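Local coordinates for protein ORF98 PTP-2 (Cydia pomonella granulosis virus, PDB 6I28) that probably acts as a dual-specificity phosphatase, removing phosphate from tyrosine and serine or threonine residues of proteins such as MAP kinases, at residues Asp10-Asn15 with Gly136-His141; Gly40-Leu45 with Gly62-Val67; Ile46-Ala51 with His103-Val108; Leu85-Trp90 with Ile119-Gln124; Gly107-Ala112 with His141-Phe146. All coordinates share one frame; numbering follows the deposited sequence. Where two conformers were deposited one is given.

Interaction 1 of 5, residues Asp10-Asn15 with Gly136-His141; sequences DATRIN and GKRAVH
Arg138 binds Asp10 and Thr12 with one end of its guanidinium. The charged pair is a salt bridge in which two nitrogens face two oxygens: NH1 of Arg138 donates to OD1 of Asp10 at 2.9 Å, and NH2 donates to OD2 at 2.7 Å. Both oxygens lie near the guanidinium plane. The two planes are 33° apart, and the nitrogens meet the carboxylate from above its plane. CG of Arg138 is anti to the backbone N (chi1 180°) and the chain runs extended to NE, which carries the guanidinium out to Asp10. NH1 also donates to OG1 of Thr12 at 2.8 Å. NH2 and NE of Arg138 go on to the carbonyl oxygens of Ala106 and Gly107, and OD2 of Asp10 also bonds Tyr24.

A separate hydrogen bond runs from NZ of Lys137 to the carbonyl O of Ile14, 3.0 Å away and above the carbonyl plane. In apolar contact, CD1 of Ile14 touches CB of Arg138 at 4.1 Å.

Strand 11-13 is an outermost strand of the five-stranded sheet, antiparallel to strand 18-21. Residues 136-141 run from the last turn of helix 127-137 into the loop after it, and Ile14 packs on Val20, Val134 and Ile119.

Interaction 2 of 5, residues Gly40-Leu45 with Gly62-Val67; sequences GCVVSL and GDHLHV
Val42 and Ser44 exchange backbone hydrogen bonds with Asp63, Leu65 and Val67, joining the parallel strands 41-45 and 64-67. N of Val42 donates to O of Asp63, and N of Leu65 to O of Val42. N of Ser44 donates to O of Leu65 at 2.8 Å, nearly straight at 170°, and N of Val67 to O of Ser44.

Among side chains, OG of Ser44 and NE2 of His64 share a hydrogen bond of 2.8 Å, with OG at the ring edge. The same OG also bonds NE2 of His103 on the next strand. CG of His64 is anti to the backbone N (chi1 -167°), which sets the ring beside Val42. CB of Val42 covers one ring face, a CH-pi contact 4.2 Å from the centroid.

On the face that carries Val43, Leu45, Leu65 and Val67 the contacts are apolar. CD2 of Leu45 meets CB of Val67 at 3.9 Å. At the start of the strands a water donates to O of Gly40 (2.7 Å) and OD2 of Asp63 (2.6 Å). OD1 of Asp63 forms salt bridges with Lys92 and Lys98.

Helix 51-57 joins the two parallel strands in a beta-alpha-beta unit.

Interaction 3 of 5, residues Ile46-Ala51 with His103-Val108; sequences IDSDVA and HCHAGV
ND1 of His103 donates to the carbonyl O of Cys104 at 3.0 Å, and CE1 of the same ring lies 3.8 Å from CG2 of Ile46. The donor is in the carbonyl plane, on a lone pair. CG of His103 lies between the backbone N and the carbonyl carbon (chi1 84°), with ND1 turned to O of Cys104. CG2 of Ile46 also touches CA of Cys104 at 3.9 Å.

Residues 103-108 belong to the HCX5R signature of the phosphatase family, the phosphate-binding loop between strand 100-103 and helix 110-123. Ile46 packs against the start of this loop, and its CG2 also meets one face of the His105 ring.

OG of Ser48 lies at the edge of that ring, 3.2 Å from NE2 of His105. OD1 of Asp47 is also at the edge, 3.7 Å from CD2 of His105, while the carboxylate is turned 83° from the ring. This OD1 forms a salt bridge with NH1 of Arg110. The nearest atom of the His105 side chain is about 3 Å from a bound calcium ion.

Interaction 4 of 5, residues Leu85-Trp90 with Ile119-Gln124; sequences LFNYLW and IMRTNQ
Helix 85-90, which carries Phe86, and helix 119-123, which carries Arg121, have axes 11.5 Å apart at closest approach and cross at -63°. Arg121 and Phe86 span most of this gap.

Arg121 lies flat over one face of the Phe86 ring. The guanidinium and ring planes are 19° apart, with centres separated by 3.9 Å, which makes a cation-pi stack. NE of Arg121 sits 3.3 Å from CE2 of Phe86, toward the rim of the ring. CD of Arg121 makes a CH-pi contact 3.6 Å from the ring centroid. CG of Arg121 is anti to the backbone N (chi1 178°) and the chain runs extended to NE, which lays CD and NE over the Phe86 ring. NH1 of Arg121 is held by a salt bridge to Glu83 and a hydrogen bond to Tyr117.

CG2 of Thr122 touches the Phe86 ring as well, 3.9 Å from CE1. It also reaches the edge of the Trp90 indole, 4.0 Å from CD1.

Tyr118 of helix 110-123 packs against Phe86, Leu89 and Trp90. Leu85 turns to Val43 and Leu65 of the sheet, while Ile119 and Met120 pack on helix 127-137.

Interaction 5 of 5, residues Gly107-Ala112 with His141-Phe146; sequences GVSRSA and HPSEHF
OG of Ser109 accepts a hydrogen bond from the backbone N of Ser143, 3.0 Å long with an angle of 164°. OG is anti to the backbone N of Ser109 (chi1 -177°), which turns it toward N of Ser143. The same OG lies 3.0 Å from OG of Ser143. It also reaches the edge of the Phe146 ring, 3.4 Å from CD2 and near the ring plane. A second bond links the backbones, from N of His141 to O of Val108 at 2.8 Å. The two segments are close here, with CA of Ser109 4.0 Å from CA of Pro142. CG of Arg110 touches CZ of Phe146 at 4.0 Å.

Val108, Ser109 and Arg110 form the end of the HCX5R phosphate-binding loop and the first turn of helix 110-123. Ser109 and Ser143 each stand at the N-cap position of a helix. Neither side chain makes a capping bond, and Ser109 OG instead joins the starts of helices 110-123 and 144-151.

In the next shell, Asp71 fixes both serines with one carboxylate: OD2 bonds OG of Ser109 and OD1 bonds OG of Ser143. NH1 of Arg110 bonds the carbonyl O of Cys69, and the nearest atom of the Arg110 side chain is about 3 Å from a bound calcium ion. Pro142 packs on Thr113, Ile116 and Phe131.

From the N terminus, interaction 1 opens first and closes only at residues 136-141, tying an outer strand of the sheet to the end of helix 127-137. Interactions 2, 3 and 4 are nested inside its loop. Interaction 2 closes a short loop between neighbouring strands 41-46 and 64-68. Interaction 3 starts directly after residues 40-45, crosses interaction 2 and closes at 103-108, after strand 100-103, which lies next to strand 41-46. Interaction 4 opens before interaction 3 closes, so these two cross, and it joins helices 82-95 and 110-123. Interaction 5 starts at Gly107 and Val108, where interaction 3 ends. It crosses interactions 1 and 4, and brings helix 144-151 to helix 110-123.

Interaction 1 of 5, residues Asp10-Asn15 with Gly136-His141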
# COMPACT_ATOMS: atom_id res chain seq x y z
N ASP A 10 -1.92 -10.68 -10.95
CA ASP A 10 -0.93 -9.64 -11.20
C ASP A 10 -0.67 -8.89 -9.90
O ASP A 10 -1.36 -7.90 -9.55
CB ASP A 10 -1.38 -8.70 -12.32
CG ASP A 10 -0.54 -7.43 -12.37
OD1 ASP A 10 0.71 -7.55 -12.37
OD2 ASP A 10 -1.14 -6.32 -12.38
N ALA A 11 0.36 -9.36 -9.20
CA ALA A 11 0.92 -8.71 -8.03
C ALA A 11 2.42 -8.99 -7.98
O ALA A 11 2.90 -10.02 -8.48
CB ALA A 11 0.22 -9.21 -6.78
N THR A 12 3.14 -8.09 -7.33
CA THR A 12 4.59 -8.10 -7.32
C THR A 12 5.10 -7.99 -5.88
O THR A 12 4.59 -7.18 -5.09
CB THR A 12 5.11 -6.94 -8.15
OG1 THR A 12 4.39 -6.84 -9.38
CG2 THR A 12 6.58 -7.12 -8.42
N ARG A 13 6.10 -8.80 -5.55
CA ARG A 13 6.78 -8.62 -4.27
C ARG A 13 7.61 -7.36 -4.33
O ARG A 13 8.47 -7.22 -5.21
CB ARG A 13 7.67 -9.80 -3.91
CG ARG A 13 8.28 -9.61 -2.49
CD ARG A 13 9.20 -10.75 -2.04
NE ARG A 13 8.49 -11.95 -1.56
CZ ARG A 13 7.95 -12.06 -0.35
NH1 ARG A 13 8.01 -11.05 0.49
NH2 ARG A 13 7.37 -13.18 0.02
N ILE A 14 7.36 -6.43 -3.40
CA ILE A 14 8.10 -5.17 -3.34
C ILE A 14 9.33 -5.28 -2.41
O ILE A 14 10.41 -4.79 -2.74
CB ILE A 14 7.15 -4.04 -2.88
CG1 ILE A 14 5.96 -3.87 -3.83
CG2 ILE A 14 7.90 -2.69 -2.76
CD1 ILE A 14 6.39 -3.73 -5.31
N ASN A 15 9.19 -5.86 -1.23
CA ASN A 15 10.28 -6.13 -0.31
C ASN A 15 9.86 -7.34 0.54
O ASN A 15 8.91 -8.03 0.20
CB ASN A 15 10.64 -4.88 0.51
CG ASN A 15 9.55 -4.43 1.45
OD1 ASN A 15 8.59 -5.15 1.74
ND2 ASN A 15 9.71 -3.20 1.95
N GLY A 136 11.40 0.15 -9.27
CA GLY A 136 12.33 -0.87 -9.68
C GLY A 136 11.82 -2.29 -9.58
O GLY A 136 12.34 -3.17 -10.27
N LYS A 137 10.82 -2.55 -8.72
CA LYS A 137 10.24 -3.89 -8.63
C LYS A 137 8.92 -4.03 -9.39
O LYS A 137 8.61 -5.12 -9.88
CB LYS A 137 10.01 -4.30 -7.16
CG LYS A 137 11.19 -4.02 -6.21
CD LYS A 137 12.10 -5.27 -5.97
CE LYS A 137 13.10 -5.04 -4.81
NZ LYS A 137 12.95 -6.08 -3.73
N ARG A 138 8.17 -2.94 -9.51
CA ARG A 138 6.89 -2.96 -10.22
C ARG A 138 6.69 -1.56 -10.77
O ARG A 138 6.73 -0.59 -10.00
CB ARG A 138 5.74 -3.31 -9.30
CG ARG A 138 4.33 -3.34 -10.00
CD ARG A 138 3.24 -3.63 -8.98
NE ARG A 138 1.89 -3.65 -9.57
CZ ARG A 138 1.36 -4.67 -10.25
NH1 ARG A 138 2.06 -5.78 -10.45
NH2 ARG A 138 0.12 -4.59 -10.74
N ALA A 139 6.49 -1.44 -12.07
CA ALA A 139 6.21 -0.14 -12.67
C ALA A 139 4.92 0.40 -12.06
O ALA A 139 3.85 -0.15 -12.29
CB ALA A 139 6.07 -0.25 -14.18
N VAL A 140 5.01 1.45 -11.26
CA VAL A 140 3.85 2.09 -10.66
C VAL A 140 3.79 3.53 -11.14
O VAL A 140 4.77 4.07 -11.68
CB VAL A 140 3.92 2.02 -9.11
CG1 VAL A 140 3.88 0.60 -8.66
CG2 VAL A 140 5.23 2.70 -8.65
N HIS A 141 2.63 4.15 -10.99
CA HIS A 141 2.40 5.50 -11.47
C HIS A 141 1.28 6.15 -10.65
O HIS A 141 0.13 6.22 -11.10
CB HIS A 141 2.04 5.50 -12.96
CG HIS A 141 2.17 6.85 -13.61
ND1 HIS A 141 1.12 7.48 -14.24
CD2 HIS A 141 3.22 7.69 -13.71
CE1 HIS A 141 1.52 8.65 -14.71
NE2 HIS A 141 2.80 8.79 -14.41

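Interaction 2 of 5, residues Gly40-Leu45 with Gly62-Val67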
# COMPACT_ATOMS: atom_id res chain seq x y z
N GLY A 40 0.09 -13.02 4.61
CA GLY A 40 -0.62 -13.14 5.87
C GLY A 40 -1.77 -12.17 6.04
O GLY A 40 -2.66 -12.40 6.88
N CYS A 41 -1.80 -11.11 5.25
CA CYS A 41 -2.75 -10.02 5.43
C CYS A 41 -2.93 -9.33 4.08
O CYS A 41 -2.05 -9.33 3.24
CB CYS A 41 -2.20 -9.16 6.60
SG CYS A 41 -2.46 -7.50 6.64
N VAL A 42 -4.12 -8.82 3.88
CA VAL A 42 -4.53 -8.18 2.65
C VAL A 42 -5.17 -6.84 2.98
O VAL A 42 -6.04 -6.76 3.85
CB VAL A 42 -5.50 -9.07 1.86
CG1 VAL A 42 -5.92 -8.32 0.63
CG2 VAL A 42 -4.88 -10.40 1.49
N VAL A 43 -4.75 -5.78 2.30
CA VAL A 43 -5.40 -4.48 2.38
C VAL A 43 -6.01 -4.21 1.01
O VAL A 43 -5.29 -3.99 0.02
CB VAL A 43 -4.42 -3.35 2.76
CG1 VAL A 43 -5.08 -2.00 2.79
CG2 VAL A 43 -3.78 -3.68 4.08
N SER A 44 -7.29 -4.02 0.98
CA SER A 44 -8.06 -3.80 -0.25
C SER A 44 -8.44 -2.32 -0.29
O SER A 44 -9.25 -1.83 0.52
CB SER A 44 -9.32 -4.68 -0.28
OG SER A 44 -9.08 -6.07 -0.31
N LEU A 45 -7.89 -1.61 -1.26
CA LEU A 45 -8.15 -0.19 -1.46
C LEU A 45 -8.94 -0.09 -2.77
O LEU A 45 -8.39 0.12 -3.86
CB LEU A 45 -6.88 0.56 -1.54
CG LEU A 45 -6.00 0.51 -0.30
CD1 LEU A 45 -4.77 1.38 -0.61
CD2 LEU A 45 -6.69 0.91 0.91
N GLY A 62 -9.43 -9.81 11.17
CA GLY A 62 -8.44 -8.84 11.41
C GLY A 62 -7.33 -8.85 10.41
O GLY A 62 -6.57 -7.90 10.36
N ASP A 63 -7.22 -9.91 9.61
CA ASP A 63 -6.16 -10.01 8.62
C ASP A 63 -6.60 -9.56 7.24
O ASP A 63 -5.76 -9.56 6.31
CB ASP A 63 -5.58 -11.43 8.53
CG ASP A 63 -4.80 -11.82 9.77
OD1 ASP A 63 -4.36 -10.93 10.54
OD2 ASP A 63 -4.67 -13.03 10.02
N HIS A 64 -7.79 -9.01 7.11
CA HIS A 64 -8.23 -8.43 5.84
C HIS A 64 -8.93 -7.11 6.14
O HIS A 64 -9.98 -7.09 6.77
CB HIS A 64 -9.15 -9.38 5.09
CG HIS A 64 -9.39 -8.98 3.68
ND1 HIS A 64 -9.89 -9.85 2.73
CD2 HIS A 64 -9.17 -7.81 3.04
CE1 HIS A 64 -9.97 -9.22 1.57
NE2 HIS A 64 -9.54 -7.98 1.73
N LEU A 65 -8.30 -6.03 5.72
CA LEU A 65 -8.75 -4.67 5.89
C LEU A 65 -9.17 -4.09 4.55
O LEU A 65 -8.46 -4.22 3.55
CB LEU A 65 -7.61 -3.81 6.44
CG LEU A 65 -7.86 -2.33 6.74
CD1 LEU A 65 -9.02 -2.31 7.71
CD2 LEU A 65 -6.68 -1.60 7.33
N HIS A 66 -10.27 -3.37 4.55
CA HIS A 66 -10.81 -2.68 3.39
C HIS A 66 -10.99 -1.21 3.72
O HIS A 66 -11.57 -0.88 4.75
CB HIS A 66 -12.18 -3.28 2.99
CG HIS A 66 -12.91 -2.49 1.95
ND1 HIS A 66 -14.22 -2.07 2.11
CD2 HIS A 66 -12.52 -2.02 0.74
CE1 HIS A 66 -14.60 -1.39 1.05
NE2 HIS A 66 -13.58 -1.33 0.21
N VAL A 67 -10.53 -0.32 2.84
CA VAL A 67 -10.94 1.07 2.84
C VAL A 67 -11.58 1.38 1.49
O VAL A 67 -10.94 1.22 0.44
CB VAL A 67 -9.76 2.04 3.09
CG1 VAL A 67 -10.26 3.47 2.96
CG2 VAL A 67 -9.13 1.84 4.45
O HOH W 1 -3.35 -14.58 8.33

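Interaction 3 of 5, residues Ile46-Ala51 with His103-Val108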
# COMPACT_ATOMS: atom_id res chain seq x y z
N ILE A 46 -10.25 -0.29 -2.67
CA ILE A 46 -11.11 -0.37 -3.85
C ILE A 46 -12.41 0.38 -3.62
O ILE A 46 -12.86 0.58 -2.49
CB ILE A 46 -11.42 -1.82 -4.27
CG1 ILE A 46 -12.18 -2.56 -3.16
CG2 ILE A 46 -10.13 -2.61 -4.55
CD1 ILE A 46 -12.50 -3.99 -3.45
N ASP A 47 -13.01 0.78 -4.76
CA ASP A 47 -14.32 1.45 -4.79
C ASP A 47 -15.43 0.47 -5.16
O ASP A 47 -16.59 0.86 -5.16
CB ASP A 47 -14.28 2.63 -5.81
CG ASP A 47 -13.86 2.20 -7.23
OD1 ASP A 47 -12.66 1.90 -7.45
OD2 ASP A 47 -14.75 2.25 -8.15
N SER A 48 -15.08 -0.79 -5.46
CA SER A 48 -16.04 -1.83 -5.78
C SER A 48 -16.39 -2.61 -4.51
O SER A 48 -15.92 -2.28 -3.41
CB SER A 48 -15.48 -2.75 -6.87
OG SER A 48 -14.25 -3.38 -6.53
N ASP A 49 -17.21 -3.64 -4.65
CA ASP A 49 -17.65 -4.43 -3.51
C ASP A 49 -16.53 -5.35 -3.03
O ASP A 49 -15.98 -6.12 -3.83
CB ASP A 49 -18.86 -5.27 -3.90
CG ASP A 49 -19.59 -5.86 -2.71
OD1 ASP A 49 -19.09 -5.74 -1.56
OD2 ASP A 49 -20.68 -6.44 -2.94
N VAL A 50 -16.20 -5.27 -1.72
CA VAL A 50 -15.12 -6.09 -1.18
C VAL A 50 -15.56 -7.42 -0.55
O VAL A 50 -14.72 -8.33 -0.40
CB VAL A 50 -14.31 -5.32 -0.11
CG1 VAL A 50 -14.99 -5.39 1.27
CG2 VAL A 50 -12.87 -5.86 0.00
N ALA A 51 -16.84 -7.56 -0.19
CA ALA A 51 -17.28 -8.77 0.50
C ALA A 51 -16.96 -10.05 -0.26
O ALA A 51 -16.61 -11.06 0.38
CB ALA A 51 -18.79 -8.67 0.78
N HIS A 103 -3.65 -4.10 -2.44
CA HIS A 103 -4.16 -4.15 -3.80
C HIS A 103 -5.27 -3.11 -4.02
O HIS A 103 -6.02 -2.74 -3.11
CB HIS A 103 -4.71 -5.54 -4.18
CG HIS A 103 -6.13 -5.80 -3.75
ND1 HIS A 103 -7.23 -5.54 -4.54
CD2 HIS A 103 -6.63 -6.31 -2.59
CE1 HIS A 103 -8.33 -5.89 -3.90
NE2 HIS A 103 -8.00 -6.35 -2.71
N CYS A 104 -5.37 -2.68 -5.27
CA CYS A 104 -6.49 -1.90 -5.78
C CYS A 104 -7.01 -2.62 -7.01
O CYS A 104 -7.20 -3.85 -6.99
CB CYS A 104 -6.07 -0.45 -6.02
SG CYS A 104 -4.62 -0.14 -7.01
N HIS A 105 -7.28 -1.89 -8.09
CA HIS A 105 -7.73 -2.53 -9.33
C HIS A 105 -6.60 -2.77 -10.32
O HIS A 105 -6.53 -3.84 -10.92
CB HIS A 105 -8.84 -1.70 -9.97
CG HIS A 105 -10.18 -1.95 -9.36
ND1 HIS A 105 -10.68 -3.21 -9.15
CD2 HIS A 105 -11.11 -1.10 -8.85
CE1 HIS A 105 -11.87 -3.14 -8.57
NE2 HIS A 105 -12.15 -1.87 -8.39
N ALA A 106 -5.68 -1.82 -10.46
CA ALA A 106 -4.57 -1.94 -11.40
C ALA A 106 -3.23 -2.13 -10.71
O ALA A 106 -2.26 -2.53 -11.36
CB ALA A 106 -4.50 -0.69 -12.29
N GLY A 107 -3.17 -1.94 -9.40
CA GLY A 107 -1.91 -2.04 -8.70
C GLY A 107 -0.84 -1.05 -9.11
O GLY A 107 0.35 -1.37 -8.95
N VAL A 108 -1.21 0.14 -9.59
CA VAL A 108 -0.23 1.14 -10.00
C VAL A 108 -0.41 2.48 -9.31
O VAL A 108 0.52 3.32 -9.37
CB VAL A 108 -0.21 1.34 -11.53
CG1 VAL A 108 0.21 0.02 -12.28
CG2 VAL A 108 -1.55 1.89 -12.05

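Interaction 4 of 5, residues Leu85-Trp90 with Ile119-Gln124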
# COMPACT_ATOMS: atom_id res chain seq x y z
N LEU A 85 -4.11 3.27 8.11
CA LEU A 85 -3.56 2.24 7.25
C LEU A 85 -2.10 1.97 7.58
O LEU A 85 -1.66 0.83 7.63
CB LEU A 85 -3.69 2.69 5.80
CG LEU A 85 -5.12 2.55 5.24
CD1 LEU A 85 -5.25 3.36 3.97
CD2 LEU A 85 -5.50 1.05 4.99
N PHE A 86 -1.32 3.03 7.74
CA PHE A 86 0.07 2.85 8.16
C PHE A 86 0.22 2.02 9.42
O PHE A 86 1.05 1.10 9.48
CB PHE A 86 0.79 4.18 8.34
CG PHE A 86 2.22 4.02 8.80
CD1 PHE A 86 3.24 3.76 7.90
CD2 PHE A 86 2.53 3.98 10.15
CE1 PHE A 86 4.49 3.56 8.33
CE2 PHE A 86 3.80 3.76 10.56
CZ PHE A 86 4.79 3.62 9.63
N ASN A 87 -0.57 2.35 10.45
CA ASN A 87 -0.49 1.66 11.73
C ASN A 87 -0.92 0.22 11.59
O ASN A 87 -0.31 -0.66 12.20
CB ASN A 87 -1.33 2.37 12.74
CG ASN A 87 -0.69 3.64 13.17
OD1 ASN A 87 0.51 3.72 13.28
ND2 ASN A 87 -1.50 4.65 13.44
N TYR A 88 -1.92 -0.06 10.74
CA TYR A 88 -2.28 -1.44 10.46
C TYR A 88 -1.11 -2.22 9.86
O TYR A 88 -0.73 -3.31 10.32
CB TYR A 88 -3.48 -1.47 9.55
CG TYR A 88 -3.99 -2.84 9.24
CD1 TYR A 88 -4.85 -3.51 10.12
CD2 TYR A 88 -3.61 -3.51 8.09
CE1 TYR A 88 -5.31 -4.74 9.80
CE2 TYR A 88 -4.09 -4.75 7.77
CZ TYR A 88 -4.95 -5.37 8.64
OH TYR A 88 -5.37 -6.64 8.27
N LEU A 89 -0.47 -1.62 8.84
CA LEU A 89 0.67 -2.32 8.26
C LEU A 89 1.77 -2.55 9.30
O LEU A 89 2.34 -3.64 9.38
CB LEU A 89 1.20 -1.49 7.11
CG LEU A 89 0.27 -1.39 5.88
CD1 LEU A 89 0.88 -0.28 4.99
CD2 LEU A 89 0.13 -2.65 5.12
N TRP A 90 2.10 -1.51 10.06
CA TRP A 90 3.18 -1.59 11.04
C TRP A 90 2.89 -2.69 12.07
O TRP A 90 3.76 -3.52 12.36
CB TRP A 90 3.38 -0.21 11.65
CG TRP A 90 4.79 -0.11 12.26
CD1 TRP A 90 5.93 0.37 11.63
CD2 TRP A 90 5.19 -0.54 13.53
NE1 TRP A 90 6.99 0.27 12.45
CE2 TRP A 90 6.57 -0.28 13.63
CE3 TRP A 90 4.51 -1.11 14.60
CZ2 TRP A 90 7.28 -0.59 14.75
CZ3 TRP A 90 5.22 -1.41 15.70
CH2 TRP A 90 6.60 -1.16 15.78
N ILE A 119 7.06 2.79 2.97
CA ILE A 119 8.51 2.76 2.86
C ILE A 119 9.13 4.12 3.20
O ILE A 119 10.17 4.17 3.86
CB ILE A 119 8.85 2.27 1.42
CG1 ILE A 119 8.47 0.77 1.29
CG2 ILE A 119 10.32 2.52 1.06
CD1 ILE A 119 8.73 0.20 -0.07
N MET A 120 8.50 5.23 2.77
CA MET A 120 8.93 6.55 3.15
C MET A 120 9.00 6.70 4.66
O MET A 120 10.00 7.16 5.20
CB MET A 120 7.99 7.62 2.59
CG MET A 120 7.93 7.73 1.12
SD MET A 120 6.63 8.85 0.58
CE MET A 120 7.00 10.30 1.54
N ARG A 121 8.00 6.20 5.36
CA ARG A 121 7.92 6.51 6.77
C ARG A 121 8.73 5.55 7.64
O ARG A 121 9.33 5.97 8.64
CB ARG A 121 6.44 6.48 7.21
CG ARG A 121 6.25 6.74 8.68
CD ARG A 121 4.82 7.13 8.97
NE ARG A 121 4.42 6.98 10.36
CZ ARG A 121 3.22 7.32 10.84
NH1 ARG A 121 2.31 7.86 10.06
NH2 ARG A 121 2.93 7.12 12.12
N THR A 122 8.79 4.27 7.28
CA THR A 122 9.62 3.35 8.04
C THR A 122 11.11 3.58 7.77
O THR A 122 11.96 3.31 8.64
CB THR A 122 9.25 1.88 7.73
OG1 THR A 122 9.38 1.55 6.33
CG2 THR A 122 7.81 1.53 8.24
N ASN A 123 11.46 4.11 6.62
CA ASN A 123 12.86 4.38 6.30
C ASN A 123 13.24 5.83 6.47
O ASN A 123 14.42 6.15 6.46
CB ASN A 123 13.17 3.92 4.88
CG ASN A 123 13.20 2.41 4.76
OD1 ASN A 123 14.20 1.79 5.08
ND2 ASN A 123 12.11 1.83 4.36
N GLN A 124 12.27 6.71 6.68
CA GLN A 124 12.48 8.15 6.74
C GLN A 124 13.25 8.59 5.51
O GLN A 124 14.38 9.11 5.59
CB GLN A 124 13.19 8.56 8.03
CG GLN A 124 12.31 8.38 9.21
CD GLN A 124 11.19 9.39 9.23
OE1 GLN A 124 11.42 10.59 9.25
NE2 GLN A 124 9.96 8.90 9.25

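Interaction 5 of 5, residues Gly107-Ala112 with His141-Phe146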
# COMPACT_ATOMS: atom_id res chain seq x y z
N GLY A 107 -3.17 -1.94 -9.40
CA GLY A 107 -1.91 -2.04 -8.70
C GLY A 107 -0.84 -1.05 -9.11
O GLY A 107 0.35 -1.37 -8.95
N VAL A 108 -1.21 0.14 -9.59
CA VAL A 108 -0.23 1.14 -10.00
C VAL A 108 -0.41 2.48 -9.31
O VAL A 108 0.52 3.32 -9.37
CB VAL A 108 -0.21 1.34 -11.53
CG1 VAL A 108 0.21 0.02 -12.28
CG2 VAL A 108 -1.55 1.89 -12.05
N SER A 109 -1.55 2.78 -8.68
CA SER A 109 -1.78 4.10 -8.10
C SER A 109 -2.25 4.03 -6.63
O SER A 109 -1.46 4.30 -5.72
CB SER A 109 -2.78 4.87 -8.97
OG SER A 109 -2.97 6.19 -8.47
N ARG A 110 -3.50 3.62 -6.37
CA ARG A 110 -3.96 3.58 -4.99
C ARG A 110 -3.05 2.72 -4.11
O ARG A 110 -2.49 3.20 -3.12
CB ARG A 110 -5.39 3.03 -4.90
CG ARG A 110 -6.49 4.08 -4.84
CD ARG A 110 -7.89 3.56 -4.98
NE ARG A 110 -8.08 2.94 -6.27
CZ ARG A 110 -9.24 2.56 -6.77
NH1 ARG A 110 -10.37 2.75 -6.11
NH2 ARG A 110 -9.26 1.99 -7.97
N SER A 111 -2.94 1.42 -4.44
CA SER A 111 -2.14 0.49 -3.63
C SER A 111 -0.68 0.92 -3.60
O SER A 111 -0.03 0.90 -2.53
CB SER A 111 -2.28 -0.94 -4.19
OG SER A 111 -1.93 -0.96 -5.58
N ALA A 112 -0.17 1.38 -4.76
CA ALA A 112 1.23 1.81 -4.82
C ALA A 112 1.49 3.00 -3.90
O ALA A 112 2.56 3.11 -3.29
CB ALA A 112 1.62 2.16 -6.24
N HIS A 141 2.63 4.15 -10.99
CA HIS A 141 2.40 5.50 -11.47
C HIS A 141 1.28 6.15 -10.65
O HIS A 141 0.13 6.22 -11.10
CB HIS A 141 2.04 5.50 -12.96
CG HIS A 141 2.17 6.85 -13.61
ND1 HIS A 141 1.12 7.48 -14.24
CD2 HIS A 141 3.22 7.69 -13.71
CE1 HIS A 141 1.52 8.65 -14.71
NE2 HIS A 141 2.80 8.79 -14.41
N PRO A 142 1.59 6.63 -9.45
CA PRO A 142 0.56 7.26 -8.62
C PRO A 142 -0.00 8.49 -9.29
O PRO A 142 0.72 9.30 -9.90
CB PRO A 142 1.30 7.60 -7.32
CG PRO A 142 2.47 6.66 -7.29
CD PRO A 142 2.88 6.54 -8.74
N SER A 143 -1.32 8.63 -9.21
CA SER A 143 -1.93 9.85 -9.73
C SER A 143 -1.32 11.08 -9.09
O SER A 143 -0.86 11.05 -7.95
CB SER A 143 -3.43 9.83 -9.46
OG SER A 143 -4.00 8.60 -9.91
N GLU A 144 -1.39 12.19 -9.82
CA GLU A 144 -0.73 13.41 -9.36
C GLU A 144 -1.15 13.79 -7.94
O GLU A 144 -0.31 14.21 -7.13
CB GLU A 144 -1.02 14.58 -10.31
CG GLU A 144 0.01 14.73 -11.40
CD GLU A 144 -0.20 15.98 -12.25
OE1 GLU A 144 -0.14 15.87 -13.49
OE2 GLU A 144 -0.41 17.07 -11.66
N HIS A 145 -2.44 13.68 -7.62
CA HIS A 145 -2.85 14.11 -6.28
C HIS A 145 -2.32 13.18 -5.19
O HIS A 145 -2.13 13.61 -4.04
CB HIS A 145 -4.37 14.26 -6.18
CG HIS A 145 -5.13 12.97 -6.21
ND1 HIS A 145 -5.33 12.25 -7.37
CD2 HIS A 145 -5.77 12.29 -5.23
CE1 HIS A 145 -6.04 11.17 -7.10
NE2 HIS A 145 -6.31 11.16 -5.81
N PHE A 146 -2.08 11.91 -5.50
CA PHE A 146 -1.42 11.04 -4.52
C PHE A 146 0.05 11.43 -4.36
O PHE A 146 0.61 11.32 -3.27
CB PHE A 146 -1.52 9.57 -4.89
CG PHE A 146 -2.89 9.01 -4.77
CD1 PHE A 146 -3.73 9.36 -3.72
CD2 PHE A 146 -3.34 8.08 -5.67
CE1 PHE A 146 -5.01 8.86 -3.67
CE2 PHE A 146 -4.63 7.54 -5.58
CZ PHE A 146 -5.44 7.93 -4.55